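Local coordinates for NADH kinase POS5, mitochondrial (Saccharomyces cerevisiae, PDB 3AFO), which phosphorylates NADH and, less readily, NAD(+) with ATP in mitochondria, supplying NADPH for reduction and antioxidant defence, at residues 44-49 and 117-122; 173-178 and 355-360; 185-190 and 309-314; 74-79 and 109-114. All blocks are in the same frame, centred on the assembly; numbering follows the deposited sequence. Where two conformers were deposited one is given.

Interaction 1 (44-49 and 117-122)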
loop_
_atom_site.group_PDB
_atom_site.type_symbol
_atom_site.label_atom_id
_atom_site.label_comp_id
_atom_site.label_asym_id
_atom_site.label_seq_id
_atom_site.Cartn_x
_atom_site.Cartn_y
_atom_site.Cartn_z
ATOM N N VAL A 44 3.568 -41.970 17.537
ATOM C CA VAL A 44 3.943 -40.942 16.570
ATOM C C VAL A 44 3.050 -41.034 15.338
ATOM O O VAL A 44 3.112 -42.007 14.587
ATOM C CB VAL A 44 5.437 -41.066 16.185
ATOM C CG1 VAL A 44 5.846 -39.988 15.160
ATOM C CG2 VAL A 44 6.319 -40.961 17.442
ATOM N N TYR A 45 2.212 -40.018 15.144
ATOM C CA TYR A 45 1.370 -39.897 13.951
ATOM C C TYR A 45 2.095 -39.139 12.830
ATOM O O TYR A 45 2.561 -38.011 13.023
ATOM C CB TYR A 45 0.051 -39.213 14.305
ATOM C CG TYR A 45 -0.886 -38.925 13.152
ATOM C CD1 TYR A 45 -1.146 -39.882 12.175
ATOM C CD2 TYR A 45 -1.552 -37.702 13.069
ATOM C CE1 TYR A 45 -2.020 -39.622 11.130
ATOM C CE2 TYR A 45 -2.438 -37.432 12.028
ATOM C CZ TYR A 45 -2.664 -38.397 11.063
ATOM O OH TYR A 45 -3.535 -38.147 10.027
ATOM N N ILE A 46 2.180 -39.769 11.660
ATOM C CA ILE A 46 2.926 -39.198 10.541
ATOM C C ILE A 46 2.008 -38.952 9.359
ATOM O O ILE A 46 1.280 -39.854 8.924
ATOM C CB ILE A 46 4.111 -40.101 10.092
ATOM C CG1 ILE A 46 4.928 -40.567 11.296
ATOM C CG2 ILE A 46 5.017 -39.353 9.098
ATOM C CD1 ILE A 46 5.817 -41.745 10.997
ATOM N N THR A 47 2.036 -37.721 8.851
ATOM C CA THR A 47 1.263 -37.345 7.674
ATOM C C THR A 47 2.205 -36.820 6.603
ATOM O O THR A 47 3.295 -36.334 6.910
ATOM C CB THR A 47 0.220 -36.253 7.998
ATOM O OG1 THR A 47 0.888 -35.013 8.265
ATOM C CG2 THR A 47 -0.589 -36.638 9.203
ATOM N N LYS A 48 1.784 -36.920 5.346
ATOM C CA LYS A 48 2.611 -36.443 4.236
ATOM C C LYS A 48 1.778 -35.752 3.177
ATOM O O LYS A 48 0.577 -35.975 3.069
ATOM C CB LYS A 48 3.407 -37.593 3.610
ATOM C CG LYS A 48 2.556 -38.659 2.920
ATOM C CD LYS A 48 3.434 -39.712 2.258
ATOM C CE LYS A 48 2.602 -40.871 1.694
ATOM N NZ LYS A 48 1.581 -40.433 0.684
ATOM N N LYS A 49 2.430 -34.907 2.393
ATOM C CA LYS A 49 1.772 -34.311 1.253
ATOM C C LYS A 49 1.472 -35.438 0.263
ATOM O O LYS A 49 2.375 -36.195 -0.115
ATOM C CB LYS A 49 2.647 -33.226 0.627
ATOM C CG LYS A 49 1.942 -32.476 -0.505
ATOM C CD LYS A 49 2.825 -31.391 -1.068
ATOM C CE LYS A 49 2.280 -30.899 -2.389
ATOM N NZ LYS A 49 3.397 -30.292 -3.153
ATOM N N LEU A 117 2.584 -37.190 19.288
ATOM C CA LEU A 117 3.361 -36.290 18.453
ATOM C C LEU A 117 2.890 -36.379 17.010
ATOM O O LEU A 117 2.728 -37.477 16.469
ATOM C CB LEU A 117 4.853 -36.638 18.537
ATOM C CG LEU A 117 5.859 -35.835 17.699
ATOM C CD1 LEU A 117 6.169 -34.509 18.358
ATOM C CD2 LEU A 117 7.147 -36.629 17.486
ATOM N N LEU A 118 2.659 -35.216 16.408
ATOM C CA LEU A 118 2.354 -35.101 14.993
ATOM C C LEU A 118 3.640 -34.779 14.232
ATOM O O LEU A 118 4.318 -33.808 14.551
ATOM C CB LEU A 118 1.278 -34.019 14.745
ATOM C CG LEU A 118 1.020 -33.564 13.291
ATOM C CD1 LEU A 118 0.497 -34.704 12.414
ATOM C CD2 LEU A 118 0.079 -32.348 13.217
ATOM N N VAL A 119 3.971 -35.615 13.243
ATOM C CA VAL A 119 5.110 -35.388 12.364
ATOM C C VAL A 119 4.576 -35.174 10.944
ATOM O O VAL A 119 3.858 -36.015 10.418
ATOM C CB VAL A 119 6.109 -36.578 12.373
ATOM C CG1 VAL A 119 7.188 -36.378 11.311
ATOM C CG2 VAL A 119 6.770 -36.747 13.767
ATOM N N THR A 120 4.921 -34.039 10.340
ATOM C CA THR A 120 4.475 -33.719 8.983
ATOM C C THR A 120 5.638 -33.772 7.977
ATOM O O THR A 120 6.748 -33.324 8.259
ATOM C CB THR A 120 3.775 -32.332 8.917
ATOM O OG1 THR A 120 4.697 -31.338 9.348
ATOM C CG2 THR A 120 2.544 -32.296 9.836
ATOM N N LEU A 121 5.360 -34.340 6.811
ATOM C CA LEU A 121 6.343 -34.470 5.751
ATOM C C LEU A 121 5.798 -33.803 4.478
ATOM O O LEU A 121 4.982 -34.375 3.761
ATOM C CB LEU A 121 6.663 -35.955 5.513
ATOM C CG LEU A 121 7.149 -36.764 6.719
ATOM C CD1 LEU A 121 7.133 -38.234 6.390
ATOM C CD2 LEU A 121 8.538 -36.348 7.192
ATOM N N GLY A 122 6.226 -32.571 4.225
ATOM C CA GLY A 122 5.693 -31.830 3.089
ATOM C C GLY A 122 5.889 -30.339 3.213
ATOM O O GLY A 122 7.013 -29.868 3.388
#
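Residues 44-49 and 117-122 form neighbouring parallel strands in the five-stranded sheet of the alpha/beta N-terminal domain, paired residue for residue from Val44-Leu117 to Lys48-Leu121. Within 44-49, Tyr45, Thr47 and Lys49 make all the backbone hydrogen bonds to 117-122, while Val44 and Ile46 turn theirs to strand 74-76. Tyr45 N donates to Leu117 O and Val119 N returns to Tyr45 O at 2.8 Å, almost straight (172°) and nearly along the C=O axis. Thr47 likewise donates to Val119 O and accepts from Leu121 N, and Lys49 N closes the series on Leu121 O.

The tight part is apolar. On the face that meets helix 53-69, Val44 CG1, anti to its backbone N, crosses Val119 CG2 at 3.6 Å, and Ile46 CG2 crosses Leu121 CD1 at the same 3.6 Å. On the other face Tyr45 and Leu118 run alongside each other in the same direction. There Leu118 CD1 approaches the ring at Tyr45 CD2 (3.7 Å) and also reaches Thr47 CG2. Helix 124-132 covers Thr47 and Thr120 on this side.

Packing loosens at the C-terminal ends. Lys48 touches Leu121 mainly through CB, while its chain leads off to a salt bridge with Glu84. Lys49 extends into solvent; the nearest atoms of its side chain and the bound NADH are about 7 Å apart. Beside it Gly122, the first residue of the GGDG motif of NAD kinases, has a phi of 160°, a backbone conformation suited to glycine, and its CA lies 4.2 Å from Lys49 CB.

Interaction 2 (173-178 and 355-360). With MPD ((4S)-2-methyl-2,4-pentanediol), chain E.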
loop_
_atom_site.group_PDB
_atom_site.type_symbol
_atom_site.label_atom_id
_atom_site.label_comp_id
_atom_site.label_asym_id
_atom_site.label_seq_id
_atom_site.Cartn_x
_atom_site.Cartn_y
_atom_site.Cartn_z
ATOM N N ALA A 173 14.056 -30.684 23.124
ATOM C CA ALA A 173 13.574 -29.760 22.100
ATOM C C ALA A 173 12.781 -28.617 22.719
ATOM O O ALA A 173 12.284 -28.720 23.852
ATOM C CB ALA A 173 12.720 -30.495 21.079
ATOM N N LYS A 174 12.658 -27.531 21.955
ATOM C CA LYS A 174 11.833 -26.390 22.344
ATOM C C LYS A 174 10.800 -26.097 21.264
ATOM O O LYS A 174 11.029 -26.384 20.083
ATOM C CB LYS A 174 12.703 -25.166 22.607
ATOM C CG LYS A 174 13.434 -25.229 23.941
ATOM C CD LYS A 174 14.299 -24.009 24.147
ATOM C CE LYS A 174 15.118 -24.127 25.410
ATOM N NZ LYS A 174 15.974 -22.917 25.537
ATOM N N CYS A 175 9.668 -25.533 21.681
ATOM C CA CYS A 175 8.535 -25.283 20.799
ATOM C C CYS A 175 8.098 -23.822 20.854
ATOM O O CYS A 175 8.176 -23.182 21.909
ATOM C CB CYS A 175 7.344 -26.140 21.217
ATOM S SG CYS A 175 7.529 -27.909 20.906
ATOM N N LEU A 176 7.641 -23.327 19.708
ATOM C CA LEU A 176 6.930 -22.069 19.608
ATOM C C LEU A 176 5.435 -22.336 19.721
ATOM O O LEU A 176 4.881 -23.223 19.040
ATOM C CB LEU A 176 7.228 -21.400 18.256
ATOM C CG LEU A 176 6.379 -20.190 17.843
ATOM C CD1 LEU A 176 6.915 -18.902 18.491
ATOM C CD2 LEU A 176 6.354 -20.082 16.327
ATOM N N HIS A 177 4.785 -21.563 20.584
ATOM C CA HIS A 177 3.341 -21.613 20.718
ATOM C C HIS A 177 2.660 -20.757 19.652
ATOM O O HIS A 177 3.016 -19.591 19.457
ATOM C CB HIS A 177 2.912 -21.169 22.118
ATOM C CG HIS A 177 1.436 -21.184 22.313
ATOM N ND1 HIS A 177 0.734 -22.347 22.544
ATOM C CD2 HIS A 177 0.520 -20.189 22.279
ATOM C CE1 HIS A 177 -0.550 -22.063 22.664
ATOM N NE2 HIS A 177 -0.709 -20.763 22.498
ATOM N N ARG A 178 1.712 -21.354 18.940
ATOM C CA ARG A 178 0.915 -20.638 17.951
ATOM C C ARG A 178 -0.534 -20.768 18.361
ATOM O O ARG A 178 -1.003 -21.872 18.641
ATOM C CB ARG A 178 1.111 -21.215 16.547
ATOM C CG ARG A 178 2.543 -21.196 16.005
ATOM C CD ARG A 178 2.563 -21.803 14.590
ATOM N NE ARG A 178 3.893 -21.883 13.971
ATOM C CZ ARG A 178 4.549 -20.849 13.436
ATOM N NH1 ARG A 178 4.036 -19.618 13.473
ATOM N NH2 ARG A 178 5.745 -21.042 12.889
ATOM N N TYR A 355 1.767 -26.195 19.470
ATOM C CA TYR A 355 3.185 -26.095 19.774
ATOM C C TYR A 355 4.018 -26.733 18.676
ATOM O O TYR A 355 3.938 -27.948 18.441
ATOM C CB TYR A 355 3.509 -26.716 21.129
ATOM C CG TYR A 355 2.908 -25.984 22.308
ATOM C CD1 TYR A 355 3.680 -25.115 23.080
ATOM C CD2 TYR A 355 1.568 -26.160 22.651
ATOM C CE1 TYR A 355 3.132 -24.448 24.167
ATOM C CE2 TYR A 355 1.014 -25.494 23.730
ATOM C CZ TYR A 355 1.801 -24.641 24.485
ATOM O OH TYR A 355 1.248 -23.978 25.556
ATOM N N CYS A 356 4.817 -25.904 18.011
ATOM C CA CYS A 356 5.635 -26.351 16.901
ATOM C C CYS A 356 7.082 -26.375 17.343
ATOM O O CYS A 356 7.616 -25.354 17.777
ATOM C CB CYS A 356 5.461 -25.419 15.693
ATOM S SG CYS A 356 3.767 -25.295 15.118
ATOM N N VAL A 357 7.697 -27.553 17.265
ATOM C CA VAL A 357 9.134 -27.703 17.487
ATOM C C VAL A 357 9.885 -26.685 16.632
ATOM O O VAL A 357 9.669 -26.607 15.419
ATOM C CB VAL A 357 9.609 -29.131 17.133
ATOM C CG1 VAL A 357 11.113 -29.299 17.386
ATOM C CG2 VAL A 357 8.826 -30.157 17.937
ATOM N N ALA A 358 10.752 -25.920 17.289
ATOM C CA ALA A 358 11.571 -24.888 16.658
ATOM C C ALA A 358 13.019 -25.341 16.478
ATOM O O ALA A 358 13.521 -26.178 17.240
ATOM C CB ALA A 358 11.525 -23.618 17.495
ATOM N N LYS A 359 13.697 -24.756 15.492
ATOM C CA LYS A 359 15.092 -25.091 15.192
ATOM C C LYS A 359 16.105 -24.266 15.996
ATOM O O LYS A 359 17.049 -24.815 16.566
ATOM C CB LYS A 359 15.362 -24.940 13.697
ATOM C CG LYS A 359 16.750 -25.419 13.271
ATOM C CD LYS A 359 16.878 -25.444 11.769
ATOM C CE LYS A 359 18.297 -25.798 11.367
ATOM N NZ LYS A 359 18.507 -25.564 9.922
ATOM N N THR A 360 15.910 -22.950 16.018
ATOM C CA THR A 360 16.769 -22.022 16.752
ATOM C C THR A 360 15.855 -21.111 17.552
ATOM O O THR A 360 14.633 -21.214 17.448
ATOM C CB THR A 360 17.631 -21.133 15.791
ATOM O OG1 THR A 360 16.773 -20.282 15.007
ATOM C CG2 THR A 360 18.480 -21.984 14.857
HETATM C C1 MPD E . 16.696 -26.198 21.406
HETATM C C2 MPD E . 16.622 -25.758 19.944
HETATM O O2 MPD E . 15.445 -24.922 19.757
HETATM C CM MPD E . 17.857 -24.914 19.652
HETATM C C3 MPD E . 16.542 -26.954 18.984
HETATM C C4 MPD E . 15.536 -28.038 19.400
HETATM O O4 MPD E . 14.221 -27.512 19.462
HETATM C C5 MPD E . 15.584 -29.248 18.466
#
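His177 carries CG anti to its backbone N (chi1 179°), whereas Tyr355 sets CG anti to its carbonyl carbon (chi1 -66°), bringing their rings together where strands 174-186 and 354-357 pair in the large antiparallel sheet. Backbone hydrogen bonds of Tyr355 and Val357 with Val142 join this C-terminal strand to the parallel N-terminal sheet. His177 ND1 sits 3.2 Å from Tyr355 CZ, above one face of the phenol and offset toward its rim. The planes are inclined at 59°, an oblique pair, and Phe24 stacks on Tyr355.

His177-Tyr355 and Cys175-Val357 are non-hydrogen-bonded pairs, with the hydrogen-bonded pair Leu176-Cys356 between them. Cys356 N meets Leu176 O in the carbonyl plane, while Leu176 N approaches Cys356 O from above its plane. Ala358 N binds Lys174 O at 2.8 Å. On the face shared with His177 and Tyr355, Cys175 CB packs on Tyr355 CB at 3.9 Å, and its SG lies against Val357 CG2.

A 2-methyl-2,4-pentanediol, probably from the crystallisation liquor, bridges the two segments: its O4 accepts from Lys174 N at 2.9 Å and donates to Ala358 O at 2.7 Å.

On the opposite face the Arg178 chain runs extended from CG to NE, and its guanidinium bonds to Thr238 and a second diol. Leu176 CD2 lies 3.5 Å above the centre of that group, and Cys356 SG approaches its edge in plane, 3.6 Å from Arg178 NE.

Interaction 3 (185-190 and 309-314); sequences LKKKDS and QDLDVG
Two lysines of contrasting shape line this contact at the rim of the beta-sandwich domain. Lys187 curls: CG lies anti to the carbonyl carbon, and chi2 and chi3 are both bent (-71° and -70°), which swings the amine back toward 309-312. Its NZ forms a salt bridge with Asp315 and a long one with Asp312 OD2, 3.8 Å away, in a carboxylate held in place by Ser297 N on OD1. A water bridges the gap, accepting from Lys187 NZ at 2.7 Å and donating to Asp312 OD2 at 2.7 Å and to Asp310 O. The carboxylates of Asp312 and Asp315 would favour the charged form of the amine.

Lys188 instead holds CG anti to its backbone N (chi1 -172°) and stays extended until a bend at chi4. Its methylenes run past the loop at 313-314, with CD 3.4 Å from Val313 O and CB against the carbonyl carbon of Gly314, a residue whose backbone angles suit glycine. The tip turns away to a salt bridge with Asp189 OD1 whose hydrogen bond is weak. Lys188 and Asp189 occupy the central positions of a type II turn. A second water ties the backbones, donating to Lys186 O and to Gly314 O.

Beneath the charged layer, Leu185 (CG anti to its backbone N) and Leu311 (CG anti to its carbonyl carbon) meet tip to tip, CD1 of the former 3.6 Å from CD2 of the latter. Thus the end of strand 174-186, flanked by strands 194-198 and 316-321 in one sheet, meets strand 306-311, an edge strand of the other, beside strand 299-303.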
loop_
_atom_site.group_PDB
_atom_site.type_symbol
_atom_site.label_atom_id
_atom_site.label_comp_id
_atom_site.label_asym_id
_atom_site.label_seq_id
_atom_site.Cartn_x
_atom_site.Cartn_y
_atom_site.Cartn_z
ATOM N N LEU A 185 -19.984 -20.889 12.277
ATOM C CA LEU A 185 -20.912 -20.573 11.193
ATOM C C LEU A 185 -22.359 -20.766 11.632
ATOM O O LEU A 185 -22.745 -21.856 12.060
ATOM C CB LEU A 185 -20.605 -21.400 9.941
ATOM C CG LEU A 185 -21.610 -21.330 8.779
ATOM C CD1 LEU A 185 -21.644 -19.948 8.134
ATOM C CD2 LEU A 185 -21.308 -22.383 7.724
ATOM N N LYS A 186 -23.143 -19.695 11.532
ATOM C CA LYS A 186 -24.569 -19.717 11.835
ATOM C C LYS A 186 -25.347 -19.434 10.561
ATOM O O LYS A 186 -25.402 -18.287 10.104
ATOM C CB LYS A 186 -24.904 -18.659 12.885
ATOM C CG LYS A 186 -26.384 -18.566 13.257
ATOM C CD LYS A 186 -26.673 -17.231 13.935
ATOM C CE LYS A 186 -28.130 -17.087 14.340
ATOM N NZ LYS A 186 -28.585 -15.666 14.191
ATOM N N LYS A 187 -25.942 -20.477 9.988
ATOM C CA LYS A 187 -26.705 -20.339 8.739
ATOM C C LYS A 187 -27.962 -19.479 8.939
ATOM O O LYS A 187 -28.513 -19.422 10.036
ATOM C CB LYS A 187 -27.079 -21.721 8.164
ATOM C CG LYS A 187 -25.905 -22.655 7.788
ATOM C CD LYS A 187 -25.124 -22.194 6.557
ATOM C CE LYS A 187 -25.920 -22.333 5.274
ATOM N NZ LYS A 187 -25.116 -21.878 4.103
ATOM N N LYS A 188 -28.372 -18.774 7.886
ATOM C CA LYS A 188 -29.670 -18.097 7.842
ATOM C C LYS A 188 -30.760 -19.114 8.153
ATOM O O LYS A 188 -30.747 -20.227 7.595
ATOM C CB LYS A 188 -29.929 -17.549 6.439
ATOM C CG LYS A 188 -31.161 -16.672 6.311
ATOM C CD LYS A 188 -31.516 -16.468 4.840
ATOM C CE LYS A 188 -32.614 -15.432 4.673
ATOM N NZ LYS A 188 -33.900 -15.878 5.269
ATOM N N ASP A 189 -31.685 -18.718 9.027
ATOM C CA ASP A 189 -32.824 -19.551 9.449
ATOM C C ASP A 189 -32.380 -20.710 10.334
ATOM O O ASP A 189 -33.075 -21.717 10.455
ATOM C CB ASP A 189 -33.627 -20.079 8.243
ATOM C CG ASP A 189 -34.237 -18.972 7.411
ATOM O OD1 ASP A 189 -34.367 -17.830 7.914
ATOM O OD2 ASP A 189 -34.601 -19.254 6.244
ATOM N N SER A 190 -31.223 -20.550 10.968
ATOM C CA SER A 190 -30.701 -21.552 11.876
ATOM C C SER A 190 -30.248 -20.907 13.181
ATOM O O SER A 190 -29.801 -19.753 13.193
ATOM C CB SER A 190 -29.532 -22.287 11.230
ATOM O OG SER A 190 -29.046 -23.298 12.097
ATOM N N GLN A 309 -17.886 -24.275 2.539
ATOM C CA GLN A 309 -19.265 -24.082 2.135
ATOM C C GLN A 309 -19.401 -22.814 1.338
ATOM O O GLN A 309 -18.677 -21.834 1.553
ATOM C CB GLN A 309 -20.116 -23.871 3.372
ATOM C CG GLN A 309 -20.864 -25.075 3.844
ATOM C CD GLN A 309 -21.906 -24.685 4.851
ATOM O OE1 GLN A 309 -21.935 -25.205 5.962
ATOM N NE2 GLN A 309 -22.763 -23.737 4.475
ATOM N N ASP A 310 -20.354 -22.823 0.426
ATOM C CA ASP A 310 -20.842 -21.590 -0.129
ATOM C C ASP A 310 -21.874 -21.069 0.845
ATOM O O ASP A 310 -22.629 -21.848 1.440
ATOM C CB ASP A 310 -21.394 -21.831 -1.522
ATOM C CG ASP A 310 -20.325 -22.343 -2.457
ATOM O OD1 ASP A 310 -19.153 -22.373 -2.021
ATOM O OD2 ASP A 310 -20.636 -22.716 -3.605
ATOM N N LEU A 311 -21.844 -19.760 1.063
ATOM C CA LEU A 311 -22.745 -19.109 1.997
ATOM C C LEU A 311 -23.736 -18.246 1.244
ATOM O O LEU A 311 -23.470 -17.797 0.121
ATOM C CB LEU A 311 -21.977 -18.263 3.023
ATOM C CG LEU A 311 -20.940 -18.921 3.939
ATOM C CD1 LEU A 311 -20.499 -17.931 5.030
ATOM C CD2 LEU A 311 -21.447 -20.225 4.554
ATOM N N ASP A 312 -24.882 -18.029 1.882
ATOM C CA ASP A 312 -25.977 -17.244 1.333
ATOM C C ASP A 312 -26.129 -15.940 2.109
ATOM O O ASP A 312 -25.684 -15.828 3.252
ATOM C CB ASP A 312 -27.291 -18.046 1.408
ATOM C CG ASP A 312 -27.128 -19.484 0.915
ATOM O OD1 ASP A 312 -26.503 -19.688 -0.148
ATOM O OD2 ASP A 312 -27.612 -20.411 1.594
ATOM N N VAL A 313 -26.762 -14.960 1.476
ATOM C CA VAL A 313 -27.166 -13.729 2.147
ATOM C C VAL A 313 -27.933 -14.083 3.421
ATOM O O VAL A 313 -28.875 -14.882 3.383
ATOM C CB VAL A 313 -28.039 -12.857 1.203
ATOM C CG1 VAL A 313 -28.723 -11.723 1.962
ATOM C CG2 VAL A 313 -27.199 -12.312 0.057
ATOM N N GLY A 314 -27.503 -13.506 4.544
ATOM C CA GLY A 314 -28.110 -13.764 5.840
ATOM C C GLY A 314 -27.323 -14.690 6.751
ATOM O O GLY A 314 -27.525 -14.668 7.966
HETATM O O HOH W 1 -27.309 -16.351 10.277
HETATM O O HOH W 2 -25.729 -22.346 1.518
#

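Interaction 4 (74-79 and 109-114)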
loop_
_atom_site.group_PDB
_atom_site.type_symbol
_atom_site.label_atom_id
_atom_site.label_comp_id
_atom_site.label_asym_id
_atom_site.label_seq_id
_atom_site.Cartn_x
_atom_site.Cartn_y
_atom_site.Cartn_z
ATOM N N ASN A 74 5.424 -46.336 18.466
ATOM C CA ASN A 74 4.341 -46.849 17.644
ATOM C C ASN A 74 3.974 -45.854 16.562
ATOM O O ASN A 74 3.673 -44.696 16.861
ATOM C CB ASN A 74 3.124 -47.171 18.512
ATOM C CG ASN A 74 3.481 -48.074 19.689
ATOM O OD1 ASN A 74 4.050 -49.152 19.505
ATOM N ND2 ASN A 74 3.190 -47.612 20.902
ATOM N N VAL A 75 3.978 -46.327 15.312
ATOM C CA VAL A 75 3.727 -45.496 14.129
ATOM C C VAL A 75 2.256 -45.526 13.722
ATOM O O VAL A 75 1.682 -46.594 13.455
ATOM C CB VAL A 75 4.609 -45.941 12.924
ATOM C CG1 VAL A 75 4.112 -45.332 11.605
ATOM C CG2 VAL A 75 6.074 -45.611 13.160
ATOM N N ILE A 76 1.658 -44.341 13.660
ATOM C CA ILE A 76 0.291 -44.176 13.206
ATOM C C ILE A 76 0.289 -43.404 11.879
ATOM O O ILE A 76 0.966 -42.382 11.756
ATOM C CB ILE A 76 -0.547 -43.377 14.227
ATOM C CG1 ILE A 76 -0.379 -43.944 15.650
ATOM C CG2 ILE A 76 -1.994 -43.358 13.800
ATOM C CD1 ILE A 76 -0.849 -42.982 16.789
ATOM N N VAL A 77 -0.469 -43.897 10.900
ATOM C CA VAL A 77 -0.675 -43.187 9.627
ATOM C C VAL A 77 -2.141 -43.321 9.261
ATOM O O VAL A 77 -2.852 -44.125 9.861
ATOM C CB VAL A 77 0.236 -43.711 8.456
ATOM C CG1 VAL A 77 1.695 -43.561 8.790
ATOM C CG2 VAL A 77 -0.082 -45.175 8.101
ATOM N N GLN A 78 -2.572 -42.527 8.280
ATOM C CA GLN A 78 -3.908 -42.616 7.687
ATOM C C GLN A 78 -4.163 -43.997 7.066
ATOM O O GLN A 78 -3.218 -44.651 6.628
ATOM C CB GLN A 78 -4.062 -41.536 6.607
ATOM C CG GLN A 78 -4.103 -40.118 7.156
ATOM C CD GLN A 78 -5.342 -39.882 7.978
ATOM O OE1 GLN A 78 -6.427 -39.663 7.442
ATOM N NE2 GLN A 78 -5.191 -39.935 9.288
ATOM N N PRO A 79 -5.439 -44.440 7.028
ATOM C CA PRO A 79 -5.790 -45.743 6.444
ATOM C C PRO A 79 -5.370 -45.938 4.980
ATOM O O PRO A 79 -4.828 -46.991 4.631
ATOM C CB PRO A 79 -7.318 -45.790 6.577
ATOM C CG PRO A 79 -7.611 -44.908 7.733
ATOM C CD PRO A 79 -6.619 -43.793 7.638
ATOM N N GLN A 109 -10.965 -39.929 14.841
ATOM C CA GLN A 109 -11.248 -39.893 16.282
ATOM C C GLN A 109 -10.343 -40.851 17.043
ATOM O O GLN A 109 -9.822 -40.507 18.100
ATOM C CB GLN A 109 -12.719 -40.230 16.579
ATOM C CG GLN A 109 -13.712 -39.828 15.492
ATOM C CD GLN A 109 -13.825 -40.862 14.370
ATOM O OE1 GLN A 109 -13.464 -40.592 13.215
ATOM N NE2 GLN A 109 -14.326 -42.051 14.706
ATOM N N ASP A 110 -10.159 -42.050 16.496
ATOM C CA ASP A 110 -9.244 -43.036 17.069
ATOM C C ASP A 110 -7.796 -42.535 17.062
ATOM O O ASP A 110 -7.077 -42.699 18.044
ATOM C CB ASP A 110 -9.345 -44.369 16.308
ATOM C CG ASP A 110 -10.554 -45.212 16.723
ATOM O OD1 ASP A 110 -11.592 -44.657 17.148
ATOM O OD2 ASP A 110 -10.455 -46.454 16.618
ATOM N N ILE A 111 -7.373 -41.925 15.954
ATOM C CA ILE A 111 -6.003 -41.419 15.831
ATOM C C ILE A 111 -5.775 -40.242 16.778
ATOM O O ILE A 111 -4.788 -40.203 17.521
ATOM C CB ILE A 111 -5.670 -41.013 14.372
ATOM C CG1 ILE A 111 -5.634 -42.251 13.469
ATOM C CG2 ILE A 111 -4.352 -40.226 14.310
ATOM C CD1 ILE A 111 -5.298 -41.965 12.016
ATOM N N VAL A 112 -6.718 -39.304 16.755
ATOM C CA VAL A 112 -6.665 -38.084 17.550
ATOM C C VAL A 112 -6.431 -38.346 19.052
ATOM O O VAL A 112 -5.629 -37.654 19.695
ATOM C CB VAL A 112 -7.950 -37.237 17.300
ATOM C CG1 VAL A 112 -8.143 -36.181 18.355
ATOM C CG2 VAL A 112 -7.901 -36.606 15.907
ATOM N N ASN A 113 -7.114 -39.357 19.581
ATOM C CA ASN A 113 -7.054 -39.739 21.001
ATOM C C ASN A 113 -5.736 -40.334 21.462
ATOM O O ASN A 113 -5.445 -40.366 22.666
ATOM C CB ASN A 113 -8.152 -40.764 21.319
ATOM C CG ASN A 113 -9.541 -40.204 21.160
ATOM O OD1 ASN A 113 -10.480 -40.940 20.837
ATOM N ND2 ASN A 113 -9.691 -38.893 21.384
ATOM N N ARG A 114 -4.945 -40.821 20.512
ATOM C CA ARG A 114 -3.769 -41.613 20.850
ATOM C C ARG A 114 -2.431 -41.010 20.438
ATOM O O ARG A 114 -1.381 -41.490 20.840
ATOM C CB ARG A 114 -3.948 -43.041 20.339
ATOM C CG ARG A 114 -4.948 -43.800 21.204
ATOM C CD ARG A 114 -5.589 -44.939 20.476
ATOM N NE ARG A 114 -6.544 -45.627 21.341
ATOM C CZ ARG A 114 -7.861 -45.458 21.290
ATOM N NH1 ARG A 114 -8.405 -44.618 20.410
ATOM N NH2 ARG A 114 -8.637 -46.132 22.126
#
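Ile76 lays its CG2 methyl along the flank of Ile111, 3.8 Å from CG1 and 4.0 Å from CG2 of that residue, so that strand 74-76 at the edge of the parallel sheet is covered by helix 108-114 of the alpha/beta domain. Both isoleucines hold CG1 anti to the carbonyl carbon (chi1 -49° for Ile76, -67° for Ile111), and the two chains overlap antiparallel, each passing the other. Tyr45 of the adjacent strand touches both, completing the apolar layer under the helix, whereas Val75 packs against helix 53-69.

Ile111 continues beyond Ile76, its extended chi2 carrying CD1 onward to within 3.9 Å of Val77 O. Gln78, the N-cap residue of helix 79-86, bends at chi2 and crosses Ile111 at about a right angle, bringing NE2 3.4 Å from Ile111 CD1. At the other end, Ile76 CD1 comes near the backbone at Arg114 O. The Arg114 side chain turns back along its own helix, its NH1 making a weak bond to Asp110 O while NE binds Leu16 O.

No hydrogen bond joins the two segments, and the nearby carbonyls are satisfied by other residues: Val77 O by Thr105, Arg114 O by Asn43. The contact is therefore non-directional, resting on dispersion and the burial of methyl and methylene groups.

From the N terminus, strand 43-48 opens interaction 1, and the chain passes through helix 53-69 before 74-79 opens interaction 4. Helix 108-114 closes that loop, and strand 117-122, which follows it directly, closes interaction 1, so interaction 4 is nested inside. The two also touch, because strands 43-48 and 74-76 are neighbours in the parallel sheet. Strand 174-186 then begins interaction 2 at one end and interaction 3 at the other, their centres about 37 Å apart. Residues 309-314 close interaction 3 within the beta-sandwich, and 355-360 close interaction 2 around it. No loops cross. The long strand thereby connects the region beside the N-terminal sheet with the far rim of the sandwich.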